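PDB 3GGY: increased sodium tolerance protein 1, which acts late in multivesicular-body cargo sorting, regulating recruitment of the ATPase VPS4 to the ESCRT-III complex and diminishing VPS4 ATPase activity. Local coordinates for residues His54-Asp64 against Glu166-Ile176; Ile87-Leu96 against Trp134-Asn142. All coordinates share one frame; numbering follows the deposited sequence.

Overall arrangement
Both contacts belong to the all-helical N-terminal domain of Ist1, an ESCRT-III-like fold built on the long helices 8-46 and 50-82. Contact 1 sets helix 166-179 across helix 50-82, whereas contact 2 joins the 87-96 loop and helix start to the break between helices 125-135 and 138-147. Along the chain contact 2 is nested inside the loop that contact 1 closes, yet in space they lie on opposite sides of the chain's centre, their own centres 41 Å apart and their nearest atoms about 21 Å apart. Helix 8-46 spans the separation, meeting contact 1 through R38 and contact 2 through F8, T9 and L12.

Contact 1 of 2, residues His54-Asp64 against Glu166-Ile176; sequences HYRVETLIHDD and EELVDLYLKEI
Y172 sits among V57, L60, I61 and D64, filling a hole in the side of helix 50-82. I61 CG1 stands squarely over the centre of its ring, 3.7 Å from the centroid and only 4° off the ring normal, a CH-pi contact, while L60 meets the ring at its edge. The hydroxyl donates to the anti lone pair of D64 OD2 (OH to OD2, 2.7 Å) and accepts from a water that also donates to I61 O, so two bonds fix the end of the ring.

V57, V169 and Y172 interlock as knobs into holes, V57 and V169 each lining the other's hole. V57 lays CG1 against Y172 CB at 3.5 Å and sends CG2 to L173 CD2. V169 splits likewise: CG2 packs on I61 CD1, and CG1 sits over one face of the H54 imidazole, offset toward the rim. H54 swings its ring out to E166, because chi1 of -167° carries CG away from the backbone N. Its NE2 donates to the syn lone pair of E166 OE2 at 2.8 Å, in a bond tilted out of the ring plane and bent.

Replacing Y172 by an alanine would probably open a gap beneath I61 and beside L60 and leave D64 with R38 but without its hydroxyl donor.

The axes of segments 54-64 and 166-176 run nearly at right angles (97°), consistent with their limited overlap. At one end R38 and the Y172 hydroxyl share D64 OD2, which holds the carboxylate in place and would probably favour its ionised form.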
loop_
_atom_site.group_PDB
_atom_site.type_symbol
_atom_site.label_atom_id
_atom_site.label_comp_id
_atom_site.label_asym_id
_atom_site.label_seq_id
_atom_site.Cartn_x
_atom_site.Cartn_y
_atom_site.Cartn_z
ATOM N N HIS A 54 3.467 19.429 -13.709
ATOM C CA HIS A 54 2.458 19.420 -12.659
ATOM C C HIS A 54 1.728 18.084 -12.643
ATOM O O HIS A 54 1.594 17.452 -11.597
ATOM C CB HIS A 54 1.454 20.553 -12.885
ATOM C CG HIS A 54 0.560 20.814 -11.713
ATOM N ND1 HIS A 54 -0.521 20.017 -11.408
ATOM C CD2 HIS A 54 0.599 21.778 -10.763
ATOM C CE1 HIS A 54 -1.112 20.480 -10.320
ATOM N NE2 HIS A 54 -0.451 21.547 -9.909
ATOM N N TYR A 55 1.254 17.662 -13.810
ATOM C CA TYR A 55 0.540 16.395 -13.933
ATOM C C TYR A 55 1.414 15.238 -13.467
ATOM O O TYR A 55 0.945 14.329 -12.780
ATOM C CB TYR A 55 0.132 16.155 -15.389
ATOM C CG TYR A 55 -0.995 17.031 -15.890
ATOM C CD1 TYR A 55 -1.142 17.295 -17.253
ATOM C CD2 TYR A 55 -1.939 17.564 -15.013
ATOM C CE1 TYR A 55 -2.200 18.068 -17.730
ATOM C CE2 TYR A 55 -3.003 18.335 -15.479
ATOM C CZ TYR A 55 -3.126 18.581 -16.838
ATOM O OH TYR A 55 -4.182 19.327 -17.310
ATOM N N ARG A 56 2.689 15.282 -13.839
ATOM C CA ARG A 56 3.618 14.216 -13.488
ATOM C C ARG A 56 3.844 14.155 -11.985
ATOM O O ARG A 56 3.992 13.071 -11.412
ATOM C CB ARG A 56 4.951 14.418 -14.204
ATOM C CG ARG A 56 5.775 13.155 -14.308
ATOM C CD ARG A 56 5.092 12.158 -15.238
ATOM N NE ARG A 56 5.851 11.956 -16.466
ATOM C CZ ARG A 56 6.956 11.225 -16.545
ATOM N NH1 ARG A 56 7.430 10.622 -15.464
ATOM N NH2 ARG A 56 7.586 11.099 -17.705
ATOM N N VAL A 57 3.880 15.320 -11.347
ATOM C CA VAL A 57 4.071 15.368 -9.904
ATOM C C VAL A 57 2.845 14.798 -9.193
ATOM O O VAL A 57 2.969 14.073 -8.206
ATOM C CB VAL A 57 4.341 16.813 -9.437
ATOM C CG1 VAL A 57 4.247 16.915 -7.925
ATOM C CG2 VAL A 57 5.728 17.229 -9.905
ATOM N N GLU A 58 1.657 15.111 -9.695
ATOM C CA GLU A 58 0.446 14.582 -9.079
ATOM C C GLU A 58 0.494 13.055 -9.074
ATOM O O GLU A 58 0.129 12.418 -8.089
ATOM C CB GLU A 58 -0.786 15.079 -9.833
ATOM C CG GLU A 58 -0.896 16.599 -9.831
ATOM C CD GLU A 58 -2.132 17.108 -10.539
ATOM O OE1 GLU A 58 -2.325 16.763 -11.725
ATOM O OE2 GLU A 58 -2.908 17.860 -9.907
ATOM N N THR A 59 0.961 12.475 -10.174
ATOM C CA THR A 59 1.063 11.027 -10.296
ATOM C C THR A 59 2.129 10.503 -9.338
ATOM O O THR A 59 1.938 9.485 -8.672
ATOM C CB THR A 59 1.431 10.631 -11.739
ATOM O OG1 THR A 59 0.416 11.103 -12.634
ATOM C CG2 THR A 59 1.550 9.120 -11.870
ATOM N N LEU A 60 3.252 11.209 -9.269
ATOM C CA LEU A 60 4.350 10.820 -8.387
ATOM C C LEU A 60 3.902 10.800 -6.924
ATOM O O LEU A 60 4.283 9.916 -6.153
ATOM C CB LEU A 60 5.518 11.798 -8.564
ATOM C CG LEU A 60 6.724 11.668 -7.630
ATOM C CD1 LEU A 60 7.308 10.263 -7.708
ATOM C CD2 LEU A 60 7.769 12.706 -8.022
ATOM N N ILE A 61 3.101 11.789 -6.536
ATOM C CA ILE A 61 2.599 11.866 -5.169
ATOM C C ILE A 61 1.813 10.607 -4.847
ATOM O O ILE A 61 1.985 10.014 -3.780
ATOM C CB ILE A 61 1.709 13.114 -4.990
ATOM C CG1 ILE A 61 2.602 14.358 -4.983
ATOM C CG2 ILE A 61 0.908 13.030 -3.692
ATOM C CD1 ILE A 61 1.848 15.670 -5.038
ATOM N N HIS A 62 0.955 10.193 -5.771
ATOM C CA HIS A 62 0.177 8.985 -5.551
ATOM C C HIS A 62 1.095 7.766 -5.534
ATOM O O HIS A 62 0.899 6.850 -4.734
ATOM C CB HIS A 62 -0.898 8.825 -6.625
ATOM C CG HIS A 62 -1.675 7.554 -6.499
ATOM N ND1 HIS A 62 -1.183 6.335 -6.917
ATOM C CD2 HIS A 62 -2.884 7.302 -5.942
ATOM C CE1 HIS A 62 -2.055 5.387 -6.621
ATOM N NE2 HIS A 62 -3.095 5.947 -6.028
ATOM N N ASP A 63 2.097 7.753 -6.407
ATOM C CA ASP A 63 3.034 6.633 -6.450
ATOM C C ASP A 63 3.758 6.469 -5.115
ATOM O O ASP A 63 3.953 5.346 -4.651
ATOM C CB ASP A 63 4.068 6.814 -7.570
ATOM C CG ASP A 63 3.460 6.693 -8.961
ATOM O OD1 ASP A 63 2.398 6.054 -9.102
ATOM O OD2 ASP A 63 4.061 7.226 -9.918
ATOM N N ASP A 64 4.165 7.583 -4.504
ATOM C CA ASP A 64 4.859 7.534 -3.219
ATOM C C ASP A 64 3.939 7.028 -2.107
ATOM O O ASP A 64 4.365 6.270 -1.236
ATOM C CB ASP A 64 5.413 8.911 -2.838
ATOM C CG ASP A 64 6.690 9.260 -3.591
ATOM O OD1 ASP A 64 7.333 8.344 -4.157
ATOM O OD2 ASP A 64 7.057 10.456 -3.591
ATOM N N GLU A 166 -2.390 21.879 -3.927
ATOM C CA GLU A 166 -1.339 22.586 -4.645
ATOM C C GLU A 166 -0.098 22.842 -3.800
ATOM O O GLU A 166 1.012 22.913 -4.330
ATOM C CB GLU A 166 -1.874 23.908 -5.202
ATOM C CG GLU A 166 -2.826 23.738 -6.374
ATOM C CD GLU A 166 -2.234 22.889 -7.486
ATOM O OE1 GLU A 166 -2.052 21.672 -7.275
ATOM O OE2 GLU A 166 -1.943 23.438 -8.570
ATOM N N GLU A 167 -0.284 22.970 -2.491
ATOM C CA GLU A 167 0.841 23.212 -1.593
ATOM C C GLU A 167 1.808 22.030 -1.614
ATOM O O GLU A 167 3.026 22.215 -1.575
ATOM C CB GLU A 167 0.350 23.448 -0.162
ATOM C CG GLU A 167 -0.711 24.532 -0.030
ATOM C CD GLU A 167 -2.110 24.023 -0.331
ATOM O OE1 GLU A 167 -2.599 23.160 0.425
ATOM O OE2 GLU A 167 -2.720 24.483 -1.320
ATOM N N LEU A 168 1.265 20.817 -1.674
ATOM C CA LEU A 168 2.094 19.615 -1.700
ATOM C C LEU A 168 2.768 19.450 -3.057
ATOM O O LEU A 168 3.910 19.003 -3.137
ATOM C CB LEU A 168 1.256 18.375 -1.378
ATOM C CG LEU A 168 2.027 17.052 -1.327
ATOM C CD1 LEU A 168 3.137 17.134 -0.298
ATOM C CD2 LEU A 168 1.075 15.922 -0.988
ATOM N N VAL A 169 2.057 19.799 -4.127
ATOM C CA VAL A 169 2.635 19.704 -5.457
ATOM C C VAL A 169 3.810 20.678 -5.524
ATOM O O VAL A 169 4.880 20.332 -6.031
ATOM C CB VAL A 169 1.610 20.064 -6.551
ATOM C CG1 VAL A 169 2.289 20.120 -7.914
ATOM C CG2 VAL A 169 0.501 19.029 -6.571
ATOM N N ASP A 170 3.614 21.889 -5.004
ATOM C CA ASP A 170 4.680 22.887 -5.009
ATOM C C ASP A 170 5.871 22.394 -4.203
ATOM O O ASP A 170 7.021 22.608 -4.584
ATOM C CB ASP A 170 4.203 24.219 -4.417
ATOM C CG ASP A 170 3.248 24.955 -5.331
ATOM O OD1 ASP A 170 3.235 24.657 -6.546
ATOM O OD2 ASP A 170 2.521 25.843 -4.832
ATOM N N LEU A 171 5.593 21.731 -3.084
ATOM C CA LEU A 171 6.658 21.215 -2.242
ATOM C C LEU A 171 7.451 20.161 -3.010
ATOM O O LEU A 171 8.678 20.151 -2.967
ATOM C CB LEU A 171 6.082 20.610 -0.957
ATOM C CG LEU A 171 7.111 20.038 0.021
ATOM C CD1 LEU A 171 8.064 21.140 0.458
ATOM C CD2 LEU A 171 6.398 19.443 1.231
ATOM N N TYR A 172 6.753 19.275 -3.718
ATOM C CA TYR A 172 7.433 18.245 -4.501
ATOM C C TYR A 172 8.307 18.867 -5.593
ATOM O O TYR A 172 9.427 18.413 -5.847
ATOM C CB TYR A 172 6.414 17.304 -5.151
ATOM C CG TYR A 172 6.220 16.003 -4.408
ATOM C CD1 TYR A 172 5.765 15.989 -3.089
ATOM C CD2 TYR A 172 6.498 14.780 -5.023
ATOM C CE1 TYR A 172 5.595 14.786 -2.400
ATOM C CE2 TYR A 172 6.329 13.573 -4.342
ATOM C CZ TYR A 172 5.880 13.585 -3.035
ATOM O OH TYR A 172 5.729 12.398 -2.358
ATOM N N LEU A 173 7.789 19.898 -6.246
ATOM C CA LEU A 173 8.543 20.564 -7.299
ATOM C C LEU A 173 9.831 21.153 -6.724
ATOM O O LEU A 173 10.900 21.024 -7.319
ATOM C CB LEU A 173 7.697 21.667 -7.939
ATOM C CG LEU A 173 6.541 21.150 -8.798
ATOM C CD1 LEU A 173 5.570 22.275 -9.119
ATOM C CD2 LEU A 173 7.102 20.528 -10.066
ATOM N N LYS A 174 9.724 21.788 -5.561
ATOM C CA LYS A 174 10.889 22.386 -4.923
ATOM C C LYS A 174 11.915 21.335 -4.502
ATOM O O LYS A 174 13.122 21.553 -4.621
ATOM C CB LYS A 174 10.462 23.208 -3.702
ATOM C CG LYS A 174 9.599 24.410 -4.046
ATOM C CD LYS A 174 9.212 25.184 -2.801
ATOM C CE LYS A 174 8.291 26.345 -3.141
ATOM N NZ LYS A 174 7.893 27.109 -1.920
ATOM N N GLU A 175 11.450 20.189 -4.014
ATOM C CA GLU A 175 12.385 19.153 -3.593
ATOM C C GLU A 175 13.037 18.499 -4.814
ATOM O O GLU A 175 14.209 18.134 -4.779
ATOM C CB GLU A 175 11.677 18.126 -2.699
ATOM C CG GLU A 175 10.999 18.791 -1.499
ATOM C CD GLU A 175 10.468 17.816 -0.463
ATOM O OE1 GLU A 175 10.040 16.706 -0.839
ATOM O OE2 GLU A 175 10.462 18.179 0.733
ATOM N N ILE A 176 12.294 18.377 -5.907
ATOM C CA ILE A 176 12.869 17.799 -7.118
ATOM C C ILE A 176 13.896 18.791 -7.676
ATOM O O ILE A 176 14.937 18.391 -8.193
ATOM C CB ILE A 176 11.781 17.525 -8.182
ATOM C CG1 ILE A 176 10.894 16.368 -7.716
ATOM C CG2 ILE A 176 12.421 17.176 -9.528
ATOM C CD1 ILE A 176 9.672 16.144 -8.590
HETATM O O HOH W 1 3.061 11.545 -1.535
#

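Contact 2 of 2, residues Ile87-Leu96 against Trp134-Asn142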
loop_
_atom_site.group_PDB
_atom_site.type_symbol
_atom_site.label_atom_id
_atom_site.label_comp_id
_atom_site.label_asym_id
_atom_site.label_seq_id
_atom_site.Cartn_x
_atom_site.Cartn_y
_atom_site.Cartn_z
ATOM N N ILE A 87 -3.415 -18.166 14.508
ATOM C CA ILE A 87 -4.511 -17.931 13.575
ATOM C C ILE A 87 -5.244 -19.236 13.302
ATOM O O ILE A 87 -6.439 -19.250 12.993
ATOM C CB ILE A 87 -3.984 -17.365 12.238
ATOM C CG1 ILE A 87 -3.287 -16.028 12.490
ATOM C CG2 ILE A 87 -5.128 -17.213 11.244
ATOM C CD1 ILE A 87 -2.587 -15.464 11.281
ATOM N N ASN A 88 -4.518 -20.338 13.428
ATOM C CA ASN A 88 -5.093 -21.650 13.189
ATOM C C ASN A 88 -6.213 -21.956 14.181
ATOM O O ASN A 88 -7.069 -22.796 13.915
ATOM C CB ASN A 88 -4.003 -22.719 13.284
ATOM C CG ASN A 88 -4.523 -24.104 12.981
ATOM O OD1 ASN A 88 -5.119 -24.339 11.927
ATOM N ND2 ASN A 88 -4.297 -25.035 13.900
ATOM N N ASP A 89 -6.210 -21.263 15.316
ATOM C CA ASP A 89 -7.231 -21.476 16.339
ATOM C C ASP A 89 -8.356 -20.446 16.285
ATOM O O ASP A 89 -9.092 -20.276 17.259
ATOM C CB ASP A 89 -6.596 -21.457 17.732
ATOM C CG ASP A 89 -5.545 -22.535 17.909
ATOM O OD1 ASP A 89 -5.803 -23.690 17.509
ATOM O OD2 ASP A 89 -4.465 -22.230 18.455
ATOM N N ILE A 90 -8.488 -19.761 15.153
ATOM C CA ILE A 90 -9.533 -18.753 14.986
ATOM C C ILE A 90 -10.589 -19.264 14.011
ATOM O O ILE A 90 -10.289 -19.537 12.848
ATOM C CB ILE A 90 -8.952 -17.429 14.448
ATOM C CG1 ILE A 90 -7.810 -16.959 15.351
ATOM C CG2 ILE A 90 -10.038 -16.363 14.407
ATOM C CD1 ILE A 90 -7.068 -15.748 14.824
ATOM N N SER A 91 -11.824 -19.393 14.488
ATOM C CA SER A 91 -12.908 -19.889 13.649
ATOM C C SER A 91 -14.069 -18.906 13.515
ATOM O O SER A 91 -14.951 -19.093 12.676
ATOM C CB SER A 91 -13.426 -21.221 14.201
ATOM O OG SER A 91 -13.876 -21.078 15.539
ATOM N N THR A 92 -14.070 -17.867 14.341
ATOM C CA THR A 92 -15.131 -16.866 14.292
ATOM C C THR A 92 -14.595 -15.447 14.388
ATOM O O THR A 92 -13.517 -15.201 14.939
ATOM C CB THR A 92 -16.151 -17.047 15.438
ATOM O OG1 THR A 92 -15.543 -16.679 16.683
ATOM C CG2 THR A 92 -16.625 -18.487 15.509
ATOM N N GLU A 93 -15.372 -14.512 13.856
ATOM C CA GLU A 93 -15.005 -13.109 13.872
ATOM C C GLU A 93 -14.975 -12.554 15.292
ATOM O O GLU A 93 -14.189 -11.663 15.601
ATOM C CB GLU A 93 -15.986 -12.314 13.004
ATOM C CG GLU A 93 -15.702 -10.838 12.955
ATOM C CD GLU A 93 -16.401 -10.141 11.807
ATOM O OE1 GLU A 93 -17.255 -10.769 11.136
ATOM O OE2 GLU A 93 -16.096 -8.955 11.578
ATOM N N GLU A 94 -15.830 -13.085 16.163
ATOM C CA GLU A 94 -15.866 -12.634 17.548
ATOM C C GLU A 94 -14.504 -12.880 18.187
ATOM O O GLU A 94 -13.967 -12.021 18.885
ATOM C CB GLU A 94 -16.947 -13.393 18.326
ATOM C CG GLU A 94 -16.915 -13.173 19.840
ATOM C CD GLU A 94 -17.402 -11.797 20.262
ATOM O OE1 GLU A 94 -16.849 -10.786 19.782
ATOM O OE2 GLU A 94 -18.335 -11.726 21.088
ATOM N N GLN A 95 -13.945 -14.061 17.943
ATOM C CA GLN A 95 -12.641 -14.407 18.494
ATOM C C GLN A 95 -11.577 -13.453 17.963
ATOM O O GLN A 95 -10.760 -12.927 18.717
ATOM C CB GLN A 95 -12.271 -15.842 18.118
ATOM C CG GLN A 95 -13.185 -16.904 18.711
ATOM C CD GLN A 95 -12.811 -18.300 18.255
ATOM O OE1 GLN A 95 -12.761 -18.581 17.059
ATOM N NE2 GLN A 95 -12.546 -19.184 19.209
ATOM N N LEU A 96 -11.603 -13.226 16.654
ATOM C CA LEU A 96 -10.643 -12.343 16.014
ATOM C C LEU A 96 -10.646 -10.944 16.623
ATOM O O LEU A 96 -9.595 -10.400 16.951
ATOM C CB LEU A 96 -10.947 -12.255 14.514
ATOM C CG LEU A 96 -9.967 -11.486 13.628
ATOM C CD1 LEU A 96 -8.618 -12.190 13.621
ATOM C CD2 LEU A 96 -10.528 -11.398 12.218
ATOM N N TRP A 134 -12.813 -19.208 4.398
ATOM C CA TRP A 134 -13.005 -20.598 4.795
ATOM C C TRP A 134 -12.791 -20.780 6.297
ATOM O O TRP A 134 -13.582 -21.445 6.976
ATOM C CB TRP A 134 -12.021 -21.506 4.047
ATOM C CG TRP A 134 -12.093 -22.930 4.502
ATOM C CD1 TRP A 134 -13.005 -23.873 4.113
ATOM C CD2 TRP A 134 -11.270 -23.553 5.494
ATOM N NE1 TRP A 134 -12.802 -25.042 4.806
ATOM C CE2 TRP A 134 -11.742 -24.875 5.661
ATOM C CE3 TRP A 134 -10.178 -23.124 6.261
ATOM C CZ2 TRP A 134 -11.163 -25.772 6.567
ATOM C CZ3 TRP A 134 -9.600 -24.016 7.163
ATOM C CH2 TRP A 134 -10.094 -25.325 7.305
ATOM N N LYS A 135 -11.715 -20.188 6.806
ATOM C CA LYS A 135 -11.350 -20.290 8.216
ATOM C C LYS A 135 -12.382 -19.661 9.145
ATOM O O LYS A 135 -12.770 -20.256 10.151
ATOM C CB LYS A 135 -9.984 -19.638 8.446
ATOM C CG LYS A 135 -9.406 -19.876 9.825
ATOM C CD LYS A 135 -9.149 -21.357 10.047
ATOM C CE LYS A 135 -8.582 -21.620 11.433
ATOM N NZ LYS A 135 -8.323 -23.069 11.651
ATOM N N ILE A 136 -12.810 -18.448 8.816
ATOM C CA ILE A 136 -13.816 -17.761 9.613
ATOM C C ILE A 136 -15.125 -17.905 8.835
ATOM O O ILE A 136 -15.824 -18.904 8.991
ATOM C CB ILE A 136 -13.432 -16.282 9.832
ATOM C CG1 ILE A 136 -12.079 -16.213 10.557
ATOM C CG2 ILE A 136 -14.493 -15.576 10.674
ATOM C CD1 ILE A 136 -11.624 -14.805 10.900
ATOM N N ASN A 137 -15.457 -16.936 7.989
ATOM C CA ASN A 137 -16.670 -17.039 7.182
ATOM C C ASN A 137 -16.748 -15.948 6.121
ATOM O O ASN A 137 -15.973 -14.988 6.139
ATOM C CB ASN A 137 -17.917 -17.012 8.070
ATOM C CG ASN A 137 -17.952 -15.812 8.979
ATOM O OD1 ASN A 137 -18.043 -14.678 8.516
ATOM N ND2 ASN A 137 -17.871 -16.051 10.282
ATOM N N VAL A 138 -17.674 -16.108 5.182
ATOM C CA VAL A 138 -17.827 -15.138 4.104
ATOM C C VAL A 138 -18.271 -13.779 4.632
ATOM O O VAL A 138 -17.889 -12.738 4.085
ATOM C CB VAL A 138 -18.843 -15.631 3.048
ATOM C CG1 VAL A 138 -19.106 -14.539 2.037
ATOM C CG2 VAL A 138 -18.305 -16.874 2.346
ATOM N N GLU A 139 -19.076 -13.788 5.691
ATOM C CA GLU A 139 -19.556 -12.548 6.289
ATOM C C GLU A 139 -18.378 -11.674 6.705
ATOM O O GLU A 139 -18.393 -10.460 6.505
ATOM C CB GLU A 139 -20.418 -12.843 7.518
ATOM C CG GLU A 139 -21.783 -13.449 7.219
ATOM C CD GLU A 139 -21.723 -14.676 6.321
ATOM O OE1 GLU A 139 -21.063 -15.676 6.692
ATOM O OE2 GLU A 139 -22.350 -14.637 5.239
ATOM N N PHE A 140 -17.368 -12.301 7.297
ATOM C CA PHE A 140 -16.182 -11.586 7.747
ATOM C C PHE A 140 -15.501 -10.862 6.591
ATOM O O PHE A 140 -15.264 -9.655 6.659
ATOM C CB PHE A 140 -15.207 -12.570 8.404
ATOM C CG PHE A 140 -13.808 -12.039 8.540
ATOM C CD1 PHE A 140 -13.547 -10.919 9.318
ATOM C CD2 PHE A 140 -12.754 -12.657 7.869
ATOM C CE1 PHE A 140 -12.252 -10.406 9.423
ATOM C CE2 PHE A 140 -11.457 -12.153 7.969
ATOM C CZ PHE A 140 -11.207 -11.030 8.745
ATOM N N VAL A 141 -15.193 -11.591 5.523
ATOM C CA VAL A 141 -14.525 -10.970 4.384
ATOM C C VAL A 141 -15.369 -9.905 3.686
ATOM O O VAL A 141 -14.838 -8.891 3.243
ATOM C CB VAL A 141 -14.037 -12.034 3.369
ATOM C CG1 VAL A 141 -13.026 -12.945 4.035
ATOM C CG2 VAL A 141 -15.191 -12.847 2.845
ATOM N N ASN A 142 -16.683 -10.111 3.592
ATOM C CA ASN A 142 -17.531 -9.110 2.957
ATOM C C ASN A 142 -17.602 -7.848 3.811
ATOM O O ASN A 142 -17.696 -6.733 3.288
ATOM C CB ASN A 142 -18.941 -9.661 2.719
ATOM C CG ASN A 142 -18.972 -10.727 1.643
ATOM O OD1 ASN A 142 -18.093 -10.780 0.786
ATOM N ND2 ASN A 142 -19.997 -11.572 1.671
HETATM O O HOH W 2 -7.416 -25.383 10.686
HETATM O O HOH W 3 -17.416 -18.271 11.812
HETATM O O HOH W 4 -15.919 -7.875 8.798
HETATM O O HOH W 5 -18.454 -13.104 10.727
HETATM O O HOH W 6 -17.864 -15.262 12.747
#
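K135 reaches across to the turn at I87-I90, where its NZ donates to N88 O at 2.6 Å and more weakly to N88 OD1; a water joins the same pair, accepting from NZ and donating to OD1. The lysine's aliphatic part runs past I90 O, with K135 CE 3.0 Å from it.

Where the backbones come closest, two CA-H...O contacts pair S91 with K135 O and I136 with S91 O. Waters make most of the remaining polar links across the contact. One donates to S91 O and accepts from N137 ND2; another accepts from both E93 N and that ND2; a third donates to E93 OE1 and N137 OD1. N137 OD1 also caps its own helix by accepting from F140 N (2.8 Å). In the capping box, T92 OG1 accepts weakly from Q95 N, while Q95 OE1 accepts from T92 N and S91 N.

E93 OE2 takes a water shared with F140 O and a salt bridge from R110, while L96 CD2 packs on F140 CE1 (3.4 Å) and I136 CD1. Lysine thus serves the turn and water the starts of helices 93-99 and 138-147, whereas I90 O is buried without a polar partner.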